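Local coordinates for protein Poly(A) ribonuclease pop2 (Schizosaccharomyces pombe, PDB 2P51) that shortens the poly(A) tails of mRNAs from the 3' end, releasing 5'-AMP, as a metal-dependent DEDD-fold deadenylase subunit of the CCR4-NOT complex, at residues Y73-K84 and K178-Y189; E125-D133 and I232-S240. All coordinates share one frame; numbering follows the deposited sequence.

Interaction 1 of 2, residues Y73-K84 and K178-Y189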
loop_
_atom_site.group_PDB
_atom_site.type_symbol
_atom_site.label_atom_id
_atom_site.label_comp_id
_atom_site.label_asym_id
_atom_site.label_seq_id
_atom_site.Cartn_x
_atom_site.Cartn_y
_atom_site.Cartn_z
ATOM N N TYR A 73 -12.201 8.311 -9.394
ATOM C CA TYR A 73 -12.241 8.649 -7.985
ATOM C C TYR A 73 -13.583 8.261 -7.375
ATOM O O TYR A 73 -13.655 7.672 -6.266
ATOM C CB TYR A 73 -11.948 10.132 -7.690
ATOM C CG TYR A 73 -12.047 10.342 -6.182
ATOM C CD1 TYR A 73 -11.107 9.772 -5.322
ATOM C CD2 TYR A 73 -13.065 11.100 -5.616
ATOM C CE1 TYR A 73 -11.130 9.924 -3.947
ATOM C CE2 TYR A 73 -13.117 11.258 -4.226
ATOM C CZ TYR A 73 -12.167 10.674 -3.390
ATOM O OH TYR A 73 -12.231 10.839 -2.022
ATOM N N GLN A 74 -14.719 8.545 -8.034
ATOM C CA GLN A 74 -16.011 8.178 -7.447
ATOM C C GLN A 74 -16.184 6.671 -7.363
ATOM O O GLN A 74 -16.878 6.202 -6.444
ATOM C CB GLN A 74 -17.133 8.810 -8.264
ATOM C CG GLN A 74 -17.174 10.339 -8.280
ATOM C CD GLN A 74 -17.064 10.932 -6.881
ATOM O OE1 GLN A 74 -17.595 10.392 -5.912
ATOM N NE2 GLN A 74 -16.371 12.051 -6.719
ATOM N N THR A 75 -15.585 5.884 -8.255
ATOM C CA THR A 75 -15.587 4.429 -8.123
ATOM C C THR A 75 -14.818 3.980 -6.887
ATOM O O THR A 75 -15.276 3.172 -6.066
ATOM C CB THR A 75 -14.965 3.728 -9.350
ATOM O OG1 THR A 75 -15.846 3.960 -10.463
ATOM C CG2 THR A 75 -14.937 2.228 -9.192
ATOM N N LEU A 76 -13.609 4.531 -6.758
ATOM C CA LEU A 76 -12.770 4.224 -5.607
ATOM C C LEU A 76 -13.512 4.536 -4.301
ATOM O O LEU A 76 -13.562 3.750 -3.367
ATOM C CB LEU A 76 -11.480 5.028 -5.784
ATOM C CG LEU A 76 -10.354 5.073 -4.787
ATOM C CD1 LEU A 76 -9.093 5.568 -5.508
ATOM C CD2 LEU A 76 -10.644 5.944 -3.573
ATOM N N ARG A 77 -14.047 5.755 -4.212
ATOM C CA ARG A 77 -14.683 6.219 -2.981
ATOM C C ARG A 77 -15.815 5.297 -2.583
ATOM O O ARG A 77 -15.994 4.896 -1.438
ATOM C CB ARG A 77 -15.170 7.647 -3.262
ATOM C CG ARG A 77 -15.914 8.368 -2.158
ATOM C CD ARG A 77 -16.579 9.629 -2.748
ATOM N NE ARG A 77 -17.618 10.058 -1.836
ATOM C CZ ARG A 77 -18.762 10.645 -2.118
ATOM N NH1 ARG A 77 -19.072 10.906 -3.389
ATOM N NH2 ARG A 77 -19.557 10.957 -1.108
ATOM N N ALA A 78 -16.664 4.924 -3.539
ATOM C CA ALA A 78 -17.809 4.061 -3.272
ATOM C C ALA A 78 -17.331 2.737 -2.717
ATOM O O ALA A 78 -17.912 2.193 -1.777
ATOM C CB ALA A 78 -18.642 3.858 -4.538
ATOM N N ASN A 79 -16.295 2.167 -3.310
ATOM C CA ASN A 79 -15.887 0.812 -2.888
ATOM C C ASN A 79 -15.015 0.826 -1.644
ATOM O O ASN A 79 -15.224 -0.001 -0.744
ATOM C CB ASN A 79 -15.172 0.086 -4.063
ATOM C CG ASN A 79 -16.209 -0.307 -5.115
ATOM O OD1 ASN A 79 -16.811 -1.368 -4.982
ATOM N ND2 ASN A 79 -16.443 0.507 -6.132
ATOM N N VAL A 80 -14.061 1.763 -1.578
ATOM C CA VAL A 80 -13.181 1.790 -0.399
ATOM C C VAL A 80 -13.999 2.101 0.831
ATOM O O VAL A 80 -13.755 1.509 1.901
ATOM C CB VAL A 80 -12.025 2.788 -0.577
ATOM C CG1 VAL A 80 -11.240 2.898 0.711
ATOM C CG2 VAL A 80 -11.081 2.374 -1.706
ATOM N N ASP A 81 -14.962 3.021 0.711
ATOM C CA ASP A 81 -15.750 3.324 1.914
ATOM C C ASP A 81 -16.502 2.078 2.426
ATOM O O ASP A 81 -16.708 1.998 3.633
ATOM C CB ASP A 81 -16.821 4.364 1.638
ATOM C CG ASP A 81 -16.367 5.803 1.705
ATOM O OD1 ASP A 81 -15.243 6.125 2.138
ATOM O OD2 ASP A 81 -17.208 6.649 1.299
ATOM N N SER A 82 -16.907 1.186 1.503
ATOM C CA SER A 82 -17.823 0.119 1.834
ATOM C C SER A 82 -17.227 -1.247 2.144
ATOM O O SER A 82 -17.864 -2.076 2.797
ATOM C CB SER A 82 -18.807 -0.065 0.641
ATOM O OG SER A 82 -19.756 1.004 0.796
ATOM N N LEU A 83 -16.009 -1.456 1.677
ATOM C CA LEU A 83 -15.388 -2.766 1.739
ATOM C C LEU A 83 -14.195 -2.707 2.674
ATOM O O LEU A 83 -13.374 -1.777 2.581
ATOM C CB LEU A 83 -14.901 -3.230 0.363
ATOM C CG LEU A 83 -15.995 -3.375 -0.725
ATOM C CD1 LEU A 83 -15.368 -3.909 -2.028
ATOM C CD2 LEU A 83 -17.108 -4.285 -0.245
ATOM N N LYS A 84 -14.137 -3.684 3.551
ATOM C CA LYS A 84 -13.075 -3.648 4.562
ATOM C C LYS A 84 -11.715 -4.093 4.049
ATOM O O LYS A 84 -11.562 -5.048 3.289
ATOM C CB LYS A 84 -13.475 -4.563 5.725
ATOM C CG LYS A 84 -14.683 -4.028 6.504
ATOM C CD LYS A 84 -15.060 -5.079 7.561
ATOM C CE LYS A 84 -16.207 -4.455 8.376
ATOM N NZ LYS A 84 -16.562 -5.381 9.476
ATOM N N LYS A 178 -8.547 5.997 4.995
ATOM C CA LYS A 178 -9.760 5.506 5.671
ATOM C C LYS A 178 -9.430 4.965 7.055
ATOM O O LYS A 178 -10.082 5.205 8.068
ATOM C CB LYS A 178 -10.435 4.425 4.812
ATOM C CG LYS A 178 -11.518 3.637 5.505
ATOM C CD LYS A 178 -12.110 2.554 4.592
ATOM C CE LYS A 178 -13.243 1.792 5.325
ATOM N NZ LYS A 178 -13.604 0.568 4.504
ATOM N N ALA A 179 -8.365 4.174 7.175
ATOM C CA ALA A 179 -7.981 3.618 8.456
ATOM C C ALA A 179 -7.629 4.753 9.412
ATOM O O ALA A 179 -8.104 4.801 10.562
ATOM C CB ALA A 179 -6.795 2.688 8.301
ATOM N N MET A 180 -6.805 5.702 8.967
ATOM C CA MET A 180 -6.398 6.738 9.923
ATOM C C MET A 180 -7.531 7.671 10.316
ATOM O O MET A 180 -7.514 8.168 11.439
ATOM C CB MET A 180 -5.241 7.544 9.306
ATOM C CG MET A 180 -3.966 6.705 9.323
ATOM S SD MET A 180 -2.541 7.650 8.723
ATOM C CE MET A 180 -3.078 8.029 7.060
ATOM N N THR A 181 -8.492 7.933 9.419
ATOM C CA THR A 181 -9.496 8.962 9.717
ATOM C C THR A 181 -10.811 8.410 10.257
ATOM O O THR A 181 -11.553 9.146 10.918
ATOM C CB THR A 181 -9.825 9.806 8.461
ATOM O OG1 THR A 181 -10.359 8.968 7.426
ATOM C CG2 THR A 181 -8.577 10.466 7.873
ATOM N N GLN A 182 -11.066 7.139 9.946
ATOM C CA GLN A 182 -12.278 6.427 10.360
ATOM C C GLN A 182 -13.575 7.082 9.935
ATOM O O GLN A 182 -14.585 6.994 10.665
ATOM C CB GLN A 182 -12.271 6.286 11.881
ATOM C CG GLN A 182 -11.168 5.360 12.395
ATOM C CD GLN A 182 -11.392 3.903 12.031
ATOM O OE1 GLN A 182 -12.473 3.344 12.277
ATOM N NE2 GLN A 182 -10.354 3.296 11.453
ATOM N N ILE A 183 -13.587 7.717 8.771
ATOM C CA ILE A 183 -14.803 8.364 8.312
ATOM C C ILE A 183 -14.871 8.143 6.813
ATOM O O ILE A 183 -13.834 7.751 6.247
ATOM C CB ILE A 183 -14.768 9.877 8.569
ATOM C CG1 ILE A 183 -13.457 10.510 8.057
ATOM C CG2 ILE A 183 -15.000 10.227 10.032
ATOM C CD1 ILE A 183 -13.447 12.029 8.210
ATOM N N PRO A 184 -16.006 8.352 6.165
ATOM C CA PRO A 184 -16.091 8.278 4.704
ATOM C C PRO A 184 -15.058 9.173 4.041
ATOM O O PRO A 184 -14.675 10.236 4.564
ATOM C CB PRO A 184 -17.477 8.832 4.387
ATOM C CG PRO A 184 -18.257 8.592 5.653
ATOM C CD PRO A 184 -17.296 8.685 6.816
ATOM N N LEU A 185 -14.569 8.777 2.873
ATOM C CA LEU A 185 -13.584 9.592 2.153
ATOM C C LEU A 185 -14.220 10.895 1.675
ATOM O O LEU A 185 -15.461 11.043 1.522
ATOM C CB LEU A 185 -12.997 8.795 0.979
ATOM C CG LEU A 185 -12.187 7.552 1.344
ATOM C CD1 LEU A 185 -12.063 6.644 0.124
ATOM C CD2 LEU A 185 -10.824 7.963 1.887
ATOM N N PRO A 186 -13.378 11.900 1.430
ATOM C CA PRO A 186 -13.926 13.160 0.842
ATOM C C PRO A 186 -14.697 12.913 -0.453
ATOM O O PRO A 186 -14.472 11.983 -1.251
ATOM C CB PRO A 186 -12.652 13.984 0.629
ATOM C CG PRO A 186 -11.685 13.442 1.645
ATOM C CD PRO A 186 -11.928 11.947 1.679
ATOM N N ALA A 187 -15.700 13.747 -0.756
ATOM C CA ALA A 187 -16.577 13.593 -1.921
ATOM C C ALA A 187 -15.871 13.874 -3.242
ATOM O O ALA A 187 -16.217 13.312 -4.292
ATOM C CB ALA A 187 -17.775 14.524 -1.806
ATOM N N GLU A 188 -14.881 14.758 -3.219
ATOM C CA GLU A 188 -14.155 15.169 -4.418
ATOM C C GLU A 188 -12.662 14.888 -4.284
ATOM O O GLU A 188 -12.130 14.969 -3.168
ATOM C CB GLU A 188 -14.386 16.642 -4.699
ATOM C CG GLU A 188 -15.844 16.997 -4.989
ATOM C CD GLU A 188 -16.080 16.981 -6.492
ATOM O OE1 GLU A 188 -16.625 15.976 -7.001
ATOM O OE2 GLU A 188 -15.682 17.977 -7.142
ATOM N N TYR A 189 -12.032 14.565 -5.417
ATOM C CA TYR A 189 -10.630 14.166 -5.413
ATOM C C TYR A 189 -9.753 15.282 -4.859
ATOM O O TYR A 189 -8.802 15.001 -4.146
ATOM C CB TYR A 189 -10.090 13.772 -6.803
ATOM C CG TYR A 189 -8.625 13.347 -6.767
ATOM C CD1 TYR A 189 -8.237 12.158 -6.167
ATOM C CD2 TYR A 189 -7.602 14.123 -7.312
ATOM C CE1 TYR A 189 -6.899 11.769 -6.128
ATOM C CE2 TYR A 189 -6.258 13.764 -7.289
ATOM C CZ TYR A 189 -5.911 12.567 -6.687
ATOM O OH TYR A 189 -4.575 12.183 -6.645
HETATM O O HOH W 1 -17.415 9.196 0.945
HETATM O O HOH W 2 -14.058 5.468 4.455
HETATM O O HOH W 3 -15.756 -0.502 5.830
#

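Interaction 2 of 2, residues E125-D133 and I232-S240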
loop_
_atom_site.group_PDB
_atom_site.type_symbol
_atom_site.label_atom_id
_atom_site.label_comp_id
_atom_site.label_asym_id
_atom_site.label_seq_id
_atom_site.Cartn_x
_atom_site.Cartn_y
_atom_site.Cartn_z
ATOM N N GLU A 125 -11.749 -15.404 -3.670
ATOM C CA GLU A 125 -11.172 -16.623 -4.229
ATOM C C GLU A 125 -9.710 -16.397 -4.594
ATOM O O GLU A 125 -8.819 -17.219 -4.342
ATOM C CB GLU A 125 -11.948 -17.109 -5.478
ATOM C CG GLU A 125 -11.314 -18.398 -5.985
ATOM C CD GLU A 125 -11.423 -19.550 -5.002
ATOM O OE1 GLU A 125 -10.484 -20.385 -4.971
ATOM O OE2 GLU A 125 -12.444 -19.589 -4.293
ATOM N N LEU A 126 -9.427 -15.262 -5.211
ATOM C CA LEU A 126 -8.025 -14.959 -5.593
ATOM C C LEU A 126 -7.152 -14.853 -4.349
ATOM O O LEU A 126 -6.025 -15.373 -4.327
ATOM C CB LEU A 126 -7.988 -13.649 -6.347
ATOM C CG LEU A 126 -6.641 -13.071 -6.787
ATOM C CD1 LEU A 126 -5.875 -14.018 -7.727
ATOM C CD2 LEU A 126 -6.917 -11.757 -7.529
ATOM N N LEU A 127 -7.687 -14.176 -3.324
ATOM C CA LEU A 127 -6.872 -14.036 -2.097
ATOM C C LEU A 127 -6.641 -15.376 -1.416
ATOM O O LEU A 127 -5.584 -15.692 -0.858
ATOM C CB LEU A 127 -7.551 -13.022 -1.154
ATOM C CG LEU A 127 -7.424 -11.572 -1.636
ATOM C CD1 LEU A 127 -8.394 -10.640 -0.901
ATOM C CD2 LEU A 127 -5.978 -11.022 -1.506
ATOM N N THR A 128 -7.682 -16.214 -1.403
ATOM C CA THR A 128 -7.582 -17.546 -0.841
ATOM C C THR A 128 -6.512 -18.358 -1.557
ATOM O O THR A 128 -5.631 -18.975 -0.918
ATOM C CB THR A 128 -8.930 -18.279 -0.904
ATOM O OG1 THR A 128 -9.870 -17.515 -0.133
ATOM C CG2 THR A 128 -8.860 -19.662 -0.264
ATOM N N LYS A 129 -6.571 -18.370 -2.882
ATOM C CA LYS A 129 -5.562 -19.117 -3.655
ATOM C C LYS A 129 -4.175 -18.526 -3.422
ATOM O O LYS A 129 -3.169 -19.248 -3.528
ATOM C CB LYS A 129 -5.915 -19.126 -5.142
ATOM C CG LYS A 129 -7.098 -20.037 -5.458
ATOM C CD LYS A 129 -7.169 -20.311 -6.954
ATOM C CE LYS A 129 -8.212 -21.332 -7.361
ATOM N NZ LYS A 129 -9.562 -20.749 -7.534
ATOM N N SER A 130 -4.095 -17.244 -3.105
ATOM C CA SER A 130 -2.817 -16.550 -2.914
ATOM C C SER A 130 -2.271 -16.759 -1.516
ATOM O O SER A 130 -1.145 -16.311 -1.250
ATOM C CB SER A 130 -2.978 -15.058 -3.217
ATOM O OG SER A 130 -3.277 -14.885 -4.588
ATOM N N GLY A 131 -3.056 -17.420 -0.643
ATOM C CA GLY A 131 -2.590 -17.773 0.688
ATOM C C GLY A 131 -3.178 -17.086 1.898
ATOM O O GLY A 131 -2.799 -17.301 3.078
ATOM N N ILE A 132 -4.178 -16.218 1.740
ATOM C CA ILE A 132 -4.876 -15.616 2.880
ATOM C C ILE A 132 -5.606 -16.669 3.692
ATOM O O ILE A 132 -6.341 -17.501 3.141
ATOM C CB ILE A 132 -5.906 -14.551 2.421
ATOM C CG1 ILE A 132 -5.264 -13.379 1.663
ATOM C CG2 ILE A 132 -6.733 -14.035 3.587
ATOM C CD1 ILE A 132 -4.265 -12.609 2.469
ATOM N N ASP A 133 -5.380 -16.583 5.001
ATOM C CA ASP A 133 -6.060 -17.461 5.979
ATOM C C ASP A 133 -7.266 -16.743 6.546
ATOM O O ASP A 133 -7.220 -16.078 7.582
ATOM C CB ASP A 133 -5.020 -17.869 7.029
ATOM C CG ASP A 133 -5.556 -18.834 8.045
ATOM O OD1 ASP A 133 -6.787 -19.102 8.114
ATOM O OD2 ASP A 133 -4.750 -19.394 8.838
ATOM N N ILE A 232 10.343 -12.164 -3.332
ATOM C CA ILE A 232 10.408 -12.967 -2.136
ATOM C C ILE A 232 8.978 -13.074 -1.629
ATOM O O ILE A 232 8.338 -12.029 -1.464
ATOM C CB ILE A 232 11.324 -12.307 -1.077
ATOM C CG1 ILE A 232 12.803 -12.255 -1.471
ATOM C CG2 ILE A 232 11.149 -12.980 0.289
ATOM C CD1 ILE A 232 13.810 -11.917 -0.405
ATOM N N GLY A 233 8.404 -14.240 -1.356
ATOM C CA GLY A 233 7.053 -14.296 -0.798
ATOM C C GLY A 233 6.063 -14.442 -1.940
ATOM O O GLY A 233 6.369 -14.443 -3.142
ATOM N N PRO A 234 4.809 -14.612 -1.485
ATOM C CA PRO A 234 3.692 -14.876 -2.390
ATOM C C PRO A 234 3.161 -13.651 -3.140
ATOM O O PRO A 234 2.854 -12.640 -2.523
ATOM C CB PRO A 234 2.611 -15.424 -1.441
ATOM C CG PRO A 234 2.971 -14.909 -0.082
ATOM C CD PRO A 234 4.448 -14.642 -0.051
ATOM N N GLN A 235 3.026 -13.739 -4.476
ATOM C CA GLN A 235 2.334 -12.704 -5.240
ATOM C C GLN A 235 0.903 -12.541 -4.718
ATOM O O GLN A 235 0.196 -13.476 -4.318
ATOM C CB GLN A 235 2.362 -13.088 -6.713
ATOM C CG GLN A 235 1.745 -12.098 -7.679
ATOM C CD GLN A 235 2.108 -12.355 -9.123
ATOM O OE1 GLN A 235 1.757 -11.512 -9.969
ATOM N NE2 GLN A 235 2.753 -13.446 -9.498
ATOM N N HIS A 236 0.448 -11.279 -4.726
ATOM C CA HIS A 236 -0.917 -10.958 -4.353
ATOM C C HIS A 236 -1.087 -11.162 -2.861
ATOM O O HIS A 236 -2.213 -11.409 -2.414
ATOM C CB HIS A 236 -1.912 -11.764 -5.228
ATOM C CG HIS A 236 -3.206 -11.033 -5.322
ATOM N ND1 HIS A 236 -3.526 -10.265 -6.427
ATOM C CD2 HIS A 236 -4.240 -10.928 -4.449
ATOM C CE1 HIS A 236 -4.720 -9.708 -6.236
ATOM N NE2 HIS A 236 -5.192 -10.105 -5.040
ATOM N N GLN A 237 0.004 -10.996 -2.102
ATOM C CA GLN A 237 -0.070 -10.775 -0.667
ATOM C C GLN A 237 0.638 -9.444 -0.394
ATOM O O GLN A 237 1.661 -9.208 -1.052
ATOM C CB GLN A 237 0.480 -11.916 0.208
ATOM C CG GLN A 237 -0.532 -13.100 0.162
ATOM C CD GLN A 237 -0.469 -13.959 1.398
ATOM O OE1 GLN A 237 -0.516 -13.511 2.539
ATOM N NE2 GLN A 237 -0.314 -15.293 1.243
ATOM N N ALA A 238 0.094 -8.617 0.497
ATOM C CA ALA A 238 0.564 -7.215 0.512
ATOM C C ALA A 238 2.007 -7.096 0.964
ATOM O O ALA A 238 2.706 -6.188 0.502
ATOM C CB ALA A 238 -0.321 -6.334 1.350
ATOM N N GLY A 239 2.493 -7.938 1.868
ATOM C CA GLY A 239 3.863 -7.880 2.330
ATOM C C GLY A 239 4.824 -8.071 1.189
ATOM O O GLY A 239 5.728 -7.247 0.928
ATOM N N SER A 240 4.660 -9.138 0.433
ATOM C CA SER A 240 5.512 -9.470 -0.703
ATOM C C SER A 240 5.361 -8.431 -1.797
ATOM O O SER A 240 6.366 -7.986 -2.387
ATOM C CB SER A 240 5.104 -10.866 -1.205
ATOM O OG SER A 240 5.877 -11.192 -2.350
HETATM O O HOH W 4 0.296 -16.112 -3.798
HETATM O O HOH W 5 0.303 -17.935 2.638
#

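Interaction 1 of 2, residues Y73-K84 and K178-Y189
Tyr73, Gln74 and Asp81 of helix 69-82 hydrogen-bond to the loop from Gln182 to Glu188, which joins helices 170-181 and 189-199. Tyr73 OH gives its proton to Pro186 O at 2.6 Å, the carbonyl oxygen lying at the edge of the ring, and Gln74 NE2 reaches the following carbonyl oxygen, Ala187 O, at 2.7 Å. This second bond is nearly straight (174°) and lies in the amide plane of Gln74, whose other end, OE1, accepts from Arg77 NH1; the amide is thus fixed in its flip. Farther along, Asp81 OD1 takes the backbone N-H of Leu185 on its syn lone pair at 2.8 Å. Lys178, a fully stretched chain, carries NZ to Val80 O at the last turn of helix 69-82, 2.8 Å away and almost in line with the C=O bond.

Water extends this polar seam. One molecule joins Arg77 NE, Asp81 OD2 and Leu185 O, and another links Asp81 OD1 to Ile183 O, which gives both carboxylate oxygens a partner. The guanidinium of Arg77 lies flat over Ala187 CA.

Apolar contacts fill the inner side. With CG anti to the backbone N (chi1 179°), the Tyr73 ring swings toward the loop, and Tyr189 CA sits over one of its faces, 4.0 Å from the centroid. The Tyr189 ring turns its edge to that same ring in an offset edge-to-face pair, planes at 67°. Leu185 CD1 meets both Leu76 CD2 and Val80 CG1, and the Leu185 side chain also touches Phe192 of helix 189-199.

Because side chains of helix 69-82 bond Leu185 N, Pro186 O and Ala187 O, and Lys178 conversely bonds the helix carbonyl Val80 O, the irregular connection is held by specific polar bonds as well as by the packing of Leu185.

Interaction 2 of 2, residues E125-D133 and I232-S240
Leu126 and Leu127, on the last turns of helix 121-129, pack against the imidazole of His236, which lies beside the metal centre of this DEDD nuclease fold. The helix ends in a Schellman motif at Gly131, whose positive phi turns the chain away, and His236 belongs to a type II beta turn, Pro234 to Gln237, that leads into helix 238-257.

Two leucines meet the ring, one over a face and one at its edge. Leu126 lies over the face, its CG 3.9 Å from the ring centroid and 14° off the normal, with CD2 of the same residue 3.3 Å from His236 CE1. Leu127 comes instead at the edge, CD2 standing in the ring plane 3.4 Å from His236 CD2. The imidazole also touches Glu53, a metal ligand. Ser130 CB and OG pack against His236 CB.

The polar part centres on the carbonyl of Ser130. Gln237 NE2 donates to Ser130 O at 2.8 Å, a somewhat bent bond (150°) whose donor is tilted from the carbonyl plane. The Gln237 side chain runs past Ile132, whose CD1 meets OE1, and NE2 comes close to Gly131 CA, where the lack of a side chain admits it. OE1 accepts from Gln87 NE2, so both ends of the amide are engaged and its orientation is well defined. Ser130 OG bonds back to Leu126 O, and His236 N bonds to OD1 of Asp241, another metal ligand; the turn therefore adjoins the catalytic site directly.

Two waters complete the bridge. One connects Gly131 O with Gln237 NE2; the other donates to Ser130 O at 2.9 Å and to Gln235 O at 2.7 Å, spanning the two backbones.

Followed from the N terminus, the chain passes through helix 69-82, then strands 87-93 and 105-109, to helix 121-129, before strand 163-166 and helix 170-181. Interaction 1 closes when residues 178-189 return to helix 69-82, a loop of 93 intervening residues; interaction 2 closes later, when 232-240 reaches back to 125-133 across 98 residues. Since 125-133 lies inside the first loop and 232-240 beyond it, the two closures cross rather than nest. Their centres are 24 Å apart and they do not touch. Interaction 1 ties helix 69-82 to the connection between helices 170-181 and 189-199, whereas interaction 2 joins the end of helix 121-129 and the residues after it to the turn that precedes helix 238-257, near the metals.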